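Local coordinates for protein acetylornithine aminotransferase (Aquifex aeolicus, PDB 2EH6) that catalyses the pyridoxal-phosphate-dependent transfer of an amino group from N2-acetyl-L-ornithine to 2-oxoglutarate in arginine biosynthesis, at residues Glu29-Val34 and Asp365-Val370; Arg317-Gly322 and Leu357-Glu362; Gly185-Ala190 and Gly348-Phe353; Asn40-Ala45 and Val285-Lys290; Lys78-Phe83 and Gly87-Ala92. All coordinates share one frame; numbering follows the deposited sequence.

Contact 1 (Glu29-Val34 and Asp365-Val370)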
# COMPACT_ATOMS: atom_id res chain seq x y z
N GLU A 29 -17.40 2.71 26.21
CA GLU A 29 -17.70 3.58 25.08
C GLU A 29 -16.75 4.77 24.99
O GLU A 29 -16.43 5.38 26.01
CB GLU A 29 -19.14 4.07 25.21
CG GLU A 29 -19.65 4.87 24.03
CD GLU A 29 -21.09 5.29 24.23
OE1 GLU A 29 -21.34 6.14 25.11
OE2 GLU A 29 -21.96 4.76 23.52
N TYR A 30 -16.31 5.09 23.78
CA TYR A 30 -15.41 6.22 23.57
C TYR A 30 -15.86 7.13 22.43
O TYR A 30 -16.22 6.65 21.36
CB TYR A 30 -13.99 5.74 23.24
CG TYR A 30 -13.38 4.80 24.25
CD1 TYR A 30 -13.67 3.44 24.23
CD2 TYR A 30 -12.47 5.27 25.20
CE1 TYR A 30 -13.08 2.57 25.13
CE2 TYR A 30 -11.88 4.41 26.11
CZ TYR A 30 -12.18 3.06 26.07
OH TYR A 30 -11.57 2.20 26.95
N LEU A 31 -15.83 8.44 22.67
CA LEU A 31 -16.18 9.42 21.64
C LEU A 31 -14.89 9.53 20.83
O LEU A 31 -13.83 9.83 21.37
CB LEU A 31 -16.54 10.77 22.30
CG LEU A 31 -16.93 11.98 21.43
CD1 LEU A 31 -18.04 11.62 20.46
CD2 LEU A 31 -17.37 13.11 22.35
N ASP A 32 -14.99 9.26 19.54
CA ASP A 32 -13.82 9.25 18.67
C ASP A 32 -13.46 10.57 17.99
O ASP A 32 -14.07 10.96 17.01
CB ASP A 32 -14.01 8.16 17.61
CG ASP A 32 -12.80 7.99 16.71
OD1 ASP A 32 -11.73 8.54 17.03
OD2 ASP A 32 -12.93 7.30 15.69
N PHE A 33 -12.44 11.23 18.53
CA PHE A 33 -11.98 12.49 17.95
C PHE A 33 -10.62 12.33 17.27
O PHE A 33 -9.85 13.28 17.16
CB PHE A 33 -11.92 13.58 19.02
CG PHE A 33 -13.17 14.40 19.10
CD1 PHE A 33 -14.40 13.80 19.33
CD2 PHE A 33 -13.12 15.78 18.87
CE1 PHE A 33 -15.57 14.55 19.34
CE2 PHE A 33 -14.29 16.53 18.88
CZ PHE A 33 -15.52 15.92 19.12
N VAL A 34 -10.35 11.11 16.82
CA VAL A 34 -9.10 10.80 16.13
C VAL A 34 -9.40 10.10 14.80
O VAL A 34 -8.61 10.16 13.86
CB VAL A 34 -8.19 9.88 16.98
CG1 VAL A 34 -7.04 9.35 16.15
CG2 VAL A 34 -7.65 10.65 18.18
N ASP A 365 -19.33 19.55 22.14
CA ASP A 365 -19.47 19.99 23.52
C ASP A 365 -19.00 18.92 24.49
O ASP A 365 -18.33 19.22 25.49
CB ASP A 365 -20.93 20.35 23.83
CG ASP A 365 -21.40 21.56 23.05
OD1 ASP A 365 -20.56 22.43 22.74
OD2 ASP A 365 -22.62 21.65 22.76
N ARG A 366 -19.35 17.68 24.20
CA ARG A 366 -18.96 16.54 25.02
C ARG A 366 -17.44 16.49 25.14
O ARG A 366 -16.90 16.37 26.25
CB ARG A 366 -19.47 15.25 24.39
CG ARG A 366 -20.98 15.19 24.21
CD ARG A 366 -21.66 14.72 25.48
NE ARG A 366 -21.25 13.35 25.82
CZ ARG A 366 -21.65 12.70 26.90
NH1 ARG A 366 -22.46 13.28 27.78
NH2 ARG A 366 -21.23 11.46 27.12
N ALA A 367 -16.76 16.57 24.00
CA ALA A 367 -15.30 16.53 23.98
C ALA A 367 -14.70 17.73 24.71
O ALA A 367 -13.73 17.58 25.46
CB ALA A 367 -14.80 16.49 22.54
N ILE A 368 -15.27 18.91 24.49
CA ILE A 368 -14.78 20.11 25.15
C ILE A 368 -14.86 19.98 26.67
O ILE A 368 -13.94 20.35 27.38
CB ILE A 368 -15.58 21.35 24.69
CG1 ILE A 368 -15.27 21.65 23.22
CG2 ILE A 368 -15.24 22.55 25.58
CD1 ILE A 368 -13.80 21.96 22.94
N SER A 369 -15.97 19.44 27.16
CA SER A 369 -16.15 19.26 28.59
C SER A 369 -15.02 18.42 29.18
O SER A 369 -14.43 18.77 30.20
CB SER A 369 -17.50 18.59 28.87
OG SER A 369 -17.77 18.54 30.27
N VAL A 370 -14.72 17.30 28.53
CA VAL A 370 -13.65 16.41 28.98
C VAL A 370 -12.32 17.15 28.98
O VAL A 370 -11.52 17.01 29.91
CB VAL A 370 -13.54 15.17 28.07
CG1 VAL A 370 -12.28 14.39 28.41
CG2 VAL A 370 -14.77 14.29 28.25
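L31 is the first residue of strand 29-32 to touch helix 361-374, and it does so with one branch. With CG anti to the backbone N (chi1 179°), its side chain extends toward the helix and sets CD2 3.6 Å from R366 CB. The same methyl rests 3.9 Å from A367 N, so it meets the helix backbone as well as the root of the arginine. Bent at chi2 and chi3, R366 leaves its NH2 5.7 Å from E29 OE1, opposite charges near each other but not in contact. Next along the strand, D32 is turned from the helix and serves its own chain: OD1 accepts V34 N at 2.9 Å, from above the carboxylate plane, in an Asx turn. OD1 also takes the N-H of S35, so two backbone donors hold the end of the strand. F33, between D32 and V34, points its ring at the helix. A367 CB sits over one ring face, offset toward the rim at CZ, 3.7 Å from the F33 centroid and 18° off the ring normal, a CH-pi contact. Its closest ring atom is F33 CZ, at 3.5 Å from A367 CB, while L31 CD1 lies at the ring edge, in plane. F302 of helix 275-308 also meets the F33 ring, its plane nearly perpendicular. The result is a helix laid on a mixed beta sheet, the alpha/beta build of the small domain in fold type I aminotransferases, where an N-terminal strand and the C-terminal helix come together.

Contact 2 (Arg317-Gly322 and Leu357-Glu362)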
# COMPACT_ATOMS: atom_id res chain seq x y z
N ARG A 317 -7.66 24.11 10.56
CA ARG A 317 -8.78 24.64 9.80
C ARG A 317 -9.82 23.52 9.66
O ARG A 317 -9.47 22.35 9.58
CB ARG A 317 -8.28 25.08 8.43
CG ARG A 317 -9.30 25.73 7.53
CD ARG A 317 -8.70 25.93 6.14
NE ARG A 317 -7.61 26.89 6.12
CZ ARG A 317 -7.77 28.21 6.00
NH1 ARG A 317 -8.98 28.73 5.90
NH2 ARG A 317 -6.71 29.00 5.98
N GLY A 318 -11.10 23.90 9.62
CA GLY A 318 -12.16 22.91 9.49
C GLY A 318 -12.16 21.93 10.65
O GLY A 318 -12.27 22.34 11.81
N LEU A 319 -12.04 20.64 10.36
CA LEU A 319 -12.02 19.62 11.40
C LEU A 319 -10.63 19.00 11.56
O LEU A 319 -10.49 17.85 11.98
CB LEU A 319 -13.08 18.54 11.16
CG LEU A 319 -14.52 19.00 11.42
CD1 LEU A 319 -15.50 17.88 11.15
CD2 LEU A 319 -14.64 19.47 12.87
N MET A 320 -9.61 19.76 11.18
CA MET A 320 -8.23 19.34 11.35
C MET A 320 -7.70 20.41 12.29
O MET A 320 -7.17 21.43 11.86
CB MET A 320 -7.44 19.36 10.05
CG MET A 320 -6.03 18.80 10.25
SD MET A 320 -4.96 18.85 8.81
CE MET A 320 -5.72 17.67 7.80
N LEU A 321 -7.86 20.17 13.59
CA LEU A 321 -7.44 21.15 14.57
C LEU A 321 -6.40 20.63 15.55
O LEU A 321 -6.28 19.43 15.77
CB LEU A 321 -8.67 21.65 15.34
CG LEU A 321 -9.76 22.29 14.47
CD1 LEU A 321 -11.03 22.49 15.29
CD2 LEU A 321 -9.26 23.62 13.93
N GLY A 322 -5.66 21.56 16.14
CA GLY A 322 -4.65 21.19 17.11
C GLY A 322 -4.59 22.21 18.23
O GLY A 322 -4.92 23.38 18.05
N LEU A 357 -16.08 13.32 9.95
CA LEU A 357 -16.66 14.52 9.38
C LEU A 357 -18.16 14.67 9.65
O LEU A 357 -18.74 15.72 9.37
CB LEU A 357 -16.34 14.60 7.88
CG LEU A 357 -14.84 14.52 7.56
CD1 LEU A 357 -14.62 14.75 6.07
CD2 LEU A 357 -14.06 15.56 8.38
N ILE A 358 -18.78 13.63 10.19
CA ILE A 358 -20.21 13.67 10.51
C ILE A 358 -20.44 14.17 11.93
O ILE A 358 -21.57 14.22 12.42
CB ILE A 358 -20.86 12.27 10.40
CG1 ILE A 358 -20.15 11.30 11.35
CG2 ILE A 358 -20.81 11.78 8.97
CD1 ILE A 358 -20.85 9.97 11.51
N ILE A 359 -19.36 14.54 12.61
CA ILE A 359 -19.45 15.02 13.99
C ILE A 359 -20.40 16.22 14.10
O ILE A 359 -20.48 17.06 13.20
CB ILE A 359 -18.04 15.41 14.51
CG1 ILE A 359 -18.05 15.48 16.03
CG2 ILE A 359 -17.60 16.73 13.89
CD1 ILE A 359 -18.02 14.12 16.70
N GLN A 360 -21.14 16.29 15.21
CA GLN A 360 -22.09 17.38 15.43
C GLN A 360 -21.74 18.22 16.66
O GLN A 360 -20.99 17.77 17.53
CB GLN A 360 -23.51 16.82 15.57
CG GLN A 360 -24.03 16.18 14.30
CD GLN A 360 -25.43 15.61 14.46
OE1 GLN A 360 -26.38 16.34 14.77
NE2 GLN A 360 -25.56 14.30 14.27
N LYS A 361 -22.30 19.42 16.74
CA LYS A 361 -22.03 20.33 17.85
C LYS A 361 -22.20 19.70 19.23
O LYS A 361 -21.38 19.92 20.12
CB LYS A 361 -22.89 21.59 17.74
CG LYS A 361 -22.49 22.48 16.58
CD LYS A 361 -23.25 23.79 16.59
CE LYS A 361 -22.76 24.70 15.47
NZ LYS A 361 -23.44 26.01 15.48
N GLU A 362 -23.27 18.93 19.40
CA GLU A 362 -23.53 18.27 20.68
C GLU A 362 -22.34 17.40 21.06
O GLU A 362 -21.97 17.33 22.23
CB GLU A 362 -24.79 17.40 20.57
CG GLU A 362 -25.13 16.65 21.84
CD GLU A 362 -26.21 15.61 21.62
OE1 GLU A 362 -25.95 14.61 20.91
OE2 GLU A 362 -27.33 15.79 22.15
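L319 pushes one methyl, CD1, toward two branched side chains of segment 357-362, crossing both obliquely. On I359 the partner is CG2, and this pair, L319 CD1 to I359 CG2 at 3.6 Å, is the closer of the two. On L357 it is CD2, which lies 3.9 Å from L319 CD1 and also approaches L319 CB. I359 offers its short branch because CG1 is anti to the backbone N (chi1 -162°) and carries CD1 away from L319, leaving CG2 to face it. The L357 side chain begins at an angle to the contact, and only its end bends in. L319 can project like this because it stands at the tip of a beta hairpin with a two-residue turn. Strands 313-317 and 320-324 are joined by a type II' turn from R317 to M320, in which G318 takes the positive phi (61°) of the first corner and L319 the second. The hairpin is closed by R317 N to M320 O and by M320 N to R317 O, each 3.0 Å. R220 bonds to L319 O, and V295 of helix 275-308 packs on the L319 side chain. Segment 357-362 follows strand 350-353 in the chain and leads into helix 361-374, with Q360 at the N-cap position. The L357 side chain is about 10 Å from those of K241 and Q215, and about 14 Å from the bound pyridoxal phosphate.

Contact 3 (Gly185-Ala190 and Gly348-Phe353)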
# COMPACT_ATOMS: atom_id res chain seq x y z
N GLY A 185 3.20 16.69 11.80
CA GLY A 185 4.22 17.61 12.29
C GLY A 185 3.76 18.62 13.33
O GLY A 185 4.56 19.45 13.76
N GLY A 186 2.50 18.55 13.73
CA GLY A 186 2.00 19.48 14.74
C GLY A 186 0.91 20.42 14.26
O GLY A 186 0.71 21.49 14.84
N VAL A 187 0.20 20.02 13.21
CA VAL A 187 -0.86 20.84 12.63
C VAL A 187 -0.30 22.23 12.33
O VAL A 187 -0.81 23.24 12.80
CB VAL A 187 -2.07 20.99 13.61
CG1 VAL A 187 -3.24 21.67 12.89
CG2 VAL A 187 -2.49 19.62 14.13
N ASN A 188 0.78 22.25 11.55
CA ASN A 188 1.43 23.50 11.17
C ASN A 188 0.80 24.04 9.89
O ASN A 188 0.71 23.34 8.89
CB ASN A 188 2.93 23.26 10.95
CG ASN A 188 3.59 22.62 12.15
OD1 ASN A 188 3.36 23.03 13.29
ND2 ASN A 188 4.43 21.62 11.91
N GLU A 189 0.36 25.29 9.95
CA GLU A 189 -0.29 25.93 8.81
C GLU A 189 0.61 26.76 7.91
O GLU A 189 1.35 27.62 8.38
CB GLU A 189 -1.42 26.83 9.32
CG GLU A 189 -2.58 26.09 9.94
CD GLU A 189 -3.58 27.03 10.59
OE1 GLU A 189 -3.37 27.41 11.76
OE2 GLU A 189 -4.56 27.41 9.91
N ALA A 190 0.55 26.49 6.61
CA ALA A 190 1.32 27.24 5.64
C ALA A 190 0.51 28.51 5.43
O ALA A 190 -0.70 28.44 5.19
CB ALA A 190 1.43 26.47 4.33
N GLY A 348 5.08 16.06 20.04
CA GLY A 348 5.35 16.15 21.46
C GLY A 348 4.38 16.94 22.32
O GLY A 348 3.98 16.47 23.38
N LYS A 349 4.01 18.14 21.88
CA LYS A 349 3.12 18.98 22.68
C LYS A 349 1.82 19.41 22.01
O LYS A 349 1.07 20.19 22.57
CB LYS A 349 3.88 20.23 23.12
CG LYS A 349 5.17 19.95 23.88
CD LYS A 349 5.93 21.24 24.16
CE LYS A 349 7.27 20.95 24.83
NZ LYS A 349 8.11 22.18 24.93
N VAL A 350 1.55 18.90 20.82
CA VAL A 350 0.34 19.28 20.12
C VAL A 350 -0.75 18.22 20.14
O VAL A 350 -0.57 17.12 19.61
CB VAL A 350 0.63 19.63 18.63
CG1 VAL A 350 -0.66 20.06 17.93
CG2 VAL A 350 1.66 20.75 18.56
N LEU A 351 -1.87 18.54 20.76
CA LEU A 351 -3.00 17.63 20.78
C LEU A 351 -3.66 17.83 19.42
O LEU A 351 -3.97 18.96 19.05
CB LEU A 351 -3.99 17.98 21.90
CG LEU A 351 -3.62 17.51 23.30
CD1 LEU A 351 -4.64 18.03 24.29
CD2 LEU A 351 -3.57 15.99 23.34
N ARG A 352 -3.84 16.75 18.68
CA ARG A 352 -4.44 16.82 17.36
C ARG A 352 -5.84 16.21 17.42
O ARG A 352 -6.03 15.15 18.02
CB ARG A 352 -3.57 16.07 16.34
CG ARG A 352 -4.17 15.95 14.96
CD ARG A 352 -3.20 15.34 13.96
NE ARG A 352 -2.54 14.14 14.47
CZ ARG A 352 -1.85 13.29 13.71
NH1 ARG A 352 -1.73 13.50 12.41
NH2 ARG A 352 -1.26 12.24 14.27
N PHE A 353 -6.81 16.89 16.81
CA PHE A 353 -8.19 16.42 16.79
C PHE A 353 -8.61 16.16 15.35
O PHE A 353 -8.53 17.04 14.51
CB PHE A 353 -9.11 17.47 17.42
CG PHE A 353 -8.63 17.99 18.75
CD1 PHE A 353 -8.69 17.18 19.88
CD2 PHE A 353 -8.08 19.26 18.86
CE1 PHE A 353 -8.22 17.64 21.11
CE2 PHE A 353 -7.60 19.73 20.08
CZ PHE A 353 -7.67 18.92 21.21
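V350 meets G186 by van der Waals contact with the backbone, methyls against a peptide. CG1 of V350 lies 3.7 Å from G186 O, and CG2 reaches over the same carbonyl and the glycine CA. G186 has a positive phi of 116°; a side chain at these backbone angles would jam against the preceding carbonyl and crowd V350 CG2. The apolar contacts go through V187, whose CG2 is 4.2 Å from V350 CG1 and 4.1 Å from R352 CG. V187 thus meets R352 in the aliphatic part of the arginine. Polar contacts lie around this patch and do not cross it. N188 ND2 makes a weak bond to G185 O (2.9 Å, bent to 135°) and a hydrogen bond to Q182 OE1. K315 NZ bonds both G186 O and N188 OD1, tying the turn to the edge strand of the sheet. The guanidinium group of R352 is carried away from V187 by a chain extended as far as its bend at chi3; there NH2 bonds N344 OD1 and NH1 makes a weak bond to Q215 OE1. The R352 side chain comes within about 6 Å of the bound pyridoxal phosphate at nearest approach. Within the small antiparallel ribbon of strands 181-182 and 188-189, V187 and N188 form a G1 bulge opposite Q182. The turn that joins the two strands of this ribbon packs against the seven-stranded sheet where strand 350-353 runs between 341-346 and 320-324.

Contact 4 (Asn40-Ala45 and Val285-Lys290)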
# COMPACT_ATOMS: atom_id res chain seq x y z
N ASN A 40 -11.46 7.43 9.18
CA ASN A 40 -12.89 7.15 9.24
C ASN A 40 -13.71 8.42 9.06
O ASN A 40 -14.41 8.86 9.97
CB ASN A 40 -13.21 6.45 10.57
CG ASN A 40 -12.40 5.18 10.77
OD1 ASN A 40 -12.43 4.28 9.93
ND2 ASN A 40 -11.67 5.12 11.86
N SER A 41 -13.61 8.99 7.87
CA SER A 41 -14.31 10.22 7.51
C SER A 41 -15.81 10.23 7.81
O SER A 41 -16.37 11.27 8.20
CB SER A 41 -14.09 10.53 6.02
OG SER A 41 -14.38 9.40 5.21
N LEU A 42 -16.47 9.09 7.62
CA LEU A 42 -17.91 8.98 7.88
C LEU A 42 -18.22 8.20 9.16
O LEU A 42 -19.34 7.70 9.34
CB LEU A 42 -18.62 8.32 6.70
CG LEU A 42 -18.40 8.96 5.32
CD1 LEU A 42 -19.18 8.18 4.27
CD2 LEU A 42 -18.85 10.41 5.35
N GLY A 43 -17.25 8.12 10.06
CA GLY A 43 -17.45 7.38 11.29
C GLY A 43 -17.51 5.89 11.04
O GLY A 43 -17.05 5.41 10.00
N HIS A 44 -18.08 5.14 11.98
CA HIS A 44 -18.17 3.69 11.86
C HIS A 44 -19.59 3.23 11.56
O HIS A 44 -20.57 3.87 11.94
CB HIS A 44 -17.70 3.04 13.17
CG HIS A 44 -16.31 3.44 13.56
ND1 HIS A 44 -15.19 2.81 13.07
CD2 HIS A 44 -15.86 4.42 14.38
CE1 HIS A 44 -14.11 3.39 13.57
NE2 HIS A 44 -14.49 4.37 14.37
N ALA A 45 -19.69 2.09 10.88
CA ALA A 45 -20.97 1.51 10.53
C ALA A 45 -21.90 2.50 9.84
O ALA A 45 -23.12 2.46 10.03
CB ALA A 45 -21.65 0.96 11.80
N VAL A 285 -16.93 10.11 -1.33
CA VAL A 285 -16.88 11.35 -2.09
C VAL A 285 -18.26 12.00 -2.22
O VAL A 285 -18.39 13.21 -2.05
CB VAL A 285 -16.25 11.12 -3.47
CG1 VAL A 285 -16.41 12.37 -4.33
CG2 VAL A 285 -14.76 10.78 -3.30
N ASP A 286 -19.29 11.20 -2.50
CA ASP A 286 -20.63 11.76 -2.62
C ASP A 286 -21.13 12.31 -1.29
O ASP A 286 -21.68 13.41 -1.23
CB ASP A 286 -21.63 10.71 -3.12
CG ASP A 286 -21.41 10.34 -4.58
OD1 ASP A 286 -20.75 11.13 -5.29
OD2 ASP A 286 -21.91 9.28 -5.00
N GLU A 287 -20.92 11.55 -0.22
CA GLU A 287 -21.36 11.98 1.10
C GLU A 287 -20.59 13.18 1.62
O GLU A 287 -21.18 14.10 2.19
CB GLU A 287 -21.25 10.83 2.10
CG GLU A 287 -22.15 9.65 1.78
CD GLU A 287 -23.61 10.04 1.74
OE1 GLU A 287 -24.12 10.50 2.78
OE2 GLU A 287 -24.25 9.88 0.68
N VAL A 288 -19.28 13.18 1.42
CA VAL A 288 -18.44 14.27 1.89
C VAL A 288 -18.76 15.62 1.26
O VAL A 288 -18.78 16.63 1.94
CB VAL A 288 -16.94 13.94 1.66
CG1 VAL A 288 -16.10 15.20 1.81
CG2 VAL A 288 -16.48 12.89 2.65
N GLU A 289 -19.00 15.65 -0.05
CA GLU A 289 -19.30 16.92 -0.67
C GLU A 289 -20.58 17.53 -0.10
O GLU A 289 -20.73 18.74 -0.07
CB GLU A 289 -19.38 16.78 -2.19
CG GLU A 289 -20.29 15.70 -2.69
CD GLU A 289 -20.13 15.47 -4.18
OE1 GLU A 289 -18.99 15.24 -4.62
OE2 GLU A 289 -21.15 15.52 -4.91
N LYS A 290 -21.48 16.68 0.39
CA LYS A 290 -22.73 17.16 0.99
C LYS A 290 -22.47 17.67 2.41
O LYS A 290 -23.25 18.46 2.94
CB LYS A 290 -23.76 16.04 1.05
CG LYS A 290 -24.17 15.45 -0.29
CD LYS A 290 -25.13 14.29 -0.09
CE LYS A 290 -25.41 13.54 -1.38
NZ LYS A 290 -26.31 12.38 -1.15
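The carboxylate of E287 has several partners: OE2 forms a salt bridge with K48 NZ, OE1 is hydrogen-bonded to Y46 OH, and K290 NZ stands at a long 3.7 Å from E287 OE2. The acid end leads away from L42, and these partners would probably favour its charged form. The chain bends at chi2 (-60°) to send it there, which leaves the CB and CG methylenes to face segment 40-45. L42 crosses this aliphatic part at about a right angle. Its CD1 lies 4.0 Å from E287 CB, and its CD2 4.1 Å from the same atom, so both methyls rest against the glutamate root. At the next residue of the helix, L42 CD2 approaches V288 CG2 at 4.4 Å, a looser contact. The leucine is presented by a type I beta turn from N40 to G43, closed by G43 N to N40 O at 2.9 Å. Beside it, S41 OG bonds the carbonyl O of G242, next to the lysine that carries the cofactor in the active enzyme. N40 ND2 bonds the backbone O of H62 of the second subunit, so the turn also borders the dimer interface. Segment 40-45 thus links helices 35-38 and 47-59 while resting on the long helix 275-308, where V284 and L291 extend the seat of L42, and helix 70-81 packs against V285.

Contact 5 (Lys78-Phe83 and Gly87-Ala92)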
# COMPACT_ATOMS: atom_id res chain seq x y z
N LYS A 78 -15.26 11.61 -10.38
CA LYS A 78 -15.72 12.42 -9.26
C LYS A 78 -14.58 13.21 -8.63
O LYS A 78 -14.77 14.35 -8.20
CB LYS A 78 -16.38 11.53 -8.20
CG LYS A 78 -17.67 10.88 -8.67
CD LYS A 78 -18.10 9.77 -7.73
CE LYS A 78 -19.27 8.97 -8.30
NZ LYS A 78 -20.51 9.79 -8.41
N LEU A 79 -13.39 12.62 -8.58
CA LEU A 79 -12.24 13.31 -8.00
C LEU A 79 -11.74 14.42 -8.92
O LEU A 79 -11.32 15.48 -8.46
CB LEU A 79 -11.10 12.32 -7.73
CG LEU A 79 -11.32 11.30 -6.61
CD1 LEU A 79 -10.15 10.32 -6.57
CD2 LEU A 79 -11.45 12.02 -5.27
N VAL A 80 -11.78 14.18 -10.23
CA VAL A 80 -11.32 15.18 -11.18
C VAL A 80 -12.29 16.36 -11.24
O VAL A 80 -11.88 17.51 -11.41
CB VAL A 80 -11.15 14.58 -12.60
CG1 VAL A 80 -10.71 15.65 -13.59
CG2 VAL A 80 -10.12 13.44 -12.56
N LYS A 81 -13.58 16.08 -11.09
CA LYS A 81 -14.61 17.12 -11.12
C LYS A 81 -14.33 18.25 -10.13
O LYS A 81 -14.67 19.40 -10.38
CB LYS A 81 -15.98 16.51 -10.82
CG LYS A 81 -17.11 17.53 -10.79
CD LYS A 81 -18.44 16.90 -10.37
CE LYS A 81 -18.40 16.42 -8.93
NZ LYS A 81 -19.73 15.89 -8.50
N HIS A 82 -13.71 17.91 -9.01
CA HIS A 82 -13.40 18.92 -8.00
C HIS A 82 -12.01 19.53 -8.15
O HIS A 82 -11.67 20.47 -7.44
CB HIS A 82 -13.53 18.34 -6.59
CG HIS A 82 -14.95 18.20 -6.12
ND1 HIS A 82 -15.83 17.30 -6.67
CD2 HIS A 82 -15.62 18.84 -5.14
CE1 HIS A 82 -16.99 17.38 -6.04
NE2 HIS A 82 -16.89 18.31 -5.11
N PHE A 83 -11.21 18.98 -9.06
CA PHE A 83 -9.86 19.49 -9.28
C PHE A 83 -9.95 20.83 -10.03
O PHE A 83 -10.93 21.08 -10.73
CB PHE A 83 -9.04 18.47 -10.07
CG PHE A 83 -7.54 18.67 -9.97
CD1 PHE A 83 -6.92 18.74 -8.72
CD2 PHE A 83 -6.76 18.76 -11.11
CE1 PHE A 83 -5.54 18.89 -8.61
CE2 PHE A 83 -5.38 18.92 -11.02
CZ PHE A 83 -4.76 18.98 -9.77
N GLY A 87 -7.61 16.62 -15.44
CA GLY A 87 -6.55 15.76 -14.96
C GLY A 87 -6.89 14.29 -15.02
O GLY A 87 -7.97 13.90 -15.48
N LYS A 88 -5.96 13.46 -14.57
CA LYS A 88 -6.16 12.02 -14.55
C LYS A 88 -5.76 11.47 -13.19
O LYS A 88 -5.08 12.15 -12.41
CB LYS A 88 -5.35 11.34 -15.67
CG LYS A 88 -5.84 11.68 -17.08
CD LYS A 88 -5.10 10.87 -18.13
CE LYS A 88 -5.64 11.15 -19.53
NZ LYS A 88 -7.11 10.97 -19.60
N VAL A 89 -6.17 10.24 -12.91
CA VAL A 89 -5.90 9.63 -11.62
C VAL A 89 -5.23 8.27 -11.72
O VAL A 89 -5.46 7.52 -12.67
CB VAL A 89 -7.24 9.44 -10.84
CG1 VAL A 89 -7.01 8.65 -9.54
CG2 VAL A 89 -7.87 10.78 -10.55
N PHE A 90 -4.38 7.97 -10.73
CA PHE A 90 -3.73 6.66 -10.65
C PHE A 90 -4.09 6.19 -9.25
O PHE A 90 -3.86 6.92 -8.29
CB PHE A 90 -2.21 6.74 -10.74
CG PHE A 90 -1.53 5.48 -10.29
CD1 PHE A 90 -1.59 4.32 -11.07
CD2 PHE A 90 -0.91 5.41 -9.04
CE1 PHE A 90 -1.05 3.12 -10.61
CE2 PHE A 90 -0.37 4.21 -8.57
CZ PHE A 90 -0.44 3.06 -9.36
N PHE A 91 -4.63 4.98 -9.13
CA PHE A 91 -5.04 4.45 -7.83
C PHE A 91 -4.00 3.58 -7.14
O PHE A 91 -3.45 2.66 -7.74
CB PHE A 91 -6.34 3.67 -7.96
CG PHE A 91 -7.55 4.54 -8.19
CD1 PHE A 91 -8.06 5.32 -7.16
CD2 PHE A 91 -8.15 4.60 -9.45
CE1 PHE A 91 -9.17 6.15 -7.37
CE2 PHE A 91 -9.26 5.42 -9.67
CZ PHE A 91 -9.77 6.20 -8.63
N ALA A 92 -3.73 3.87 -5.87
CA ALA A 92 -2.78 3.11 -5.08
C ALA A 92 -3.51 2.54 -3.86
O ALA A 92 -4.75 2.52 -3.83
CB ALA A 92 -1.62 4.01 -4.64
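G87 opens strand 87-92 under V80 of helix 70-81, and both valine methyls settle on its backbone. V80 CG1 is 3.7 Å from G87 N, while V80 CG2 is 3.7 Å from G87 O, so the isopropyl group spans the glycine from amide to carbonyl. Two residues on, V89 points its side chain at the helix again and brings CG2 within 4.0 Å of V80 CG2. The two valines run alongside each other, head to tail, and meet methyl to methyl. With V89 CG1 anti to the backbone N (chi1 173°), that branch lies 3.8 Å above the plane of the F91 ring, over its centre. Helix 70-81 and strand 87-92 are joined by a short connection, an alpha-beta unit at the margin of the seven-stranded sheet that forms the core of the large, cofactor-binding domain of fold type I enzymes. In that sheet 87-92 is an outermost strand of the chain and runs antiparallel to 250-255. The second subunit makes backbone hydrogen bonds with V89, and its Y2 packs on V80. F91, the last residue to take part, starts at an angle to the helix, but its ring end comes nearer, with CE1 4.4 Å from L79 CD1 in an oblique approach. L75 and Q72, further back on the same helix, also touch this ring; the F91 side chain is about 7 Å from that of S269, a predicted acetylornithine-binding residue.

In the fold
Contacts 1, 2 and 3 gather on one seven-stranded mixed sheet: 1 and 2 share helix 361-374 and have centres about 11 Å apart, while 2 and 3 use neighbouring strands joined by L321 O to F353 N (2.8 Å). Contact 4 lies about 13 Å from contact 2 between centres and is tied to it by L357 N to S41 O (2.7 Å). Contact 5 belongs to the other large sheet, about 34 Å from contact 1 by centres, but contact 4 links to it through a long, weak ion pair between D286 and K78. Along the chain, contact 1 encloses all the others, contact 5 is nested in contact 4, and contacts 2 and 3 cross. The chain's two ends thus build one sheet layer, and its middle the other.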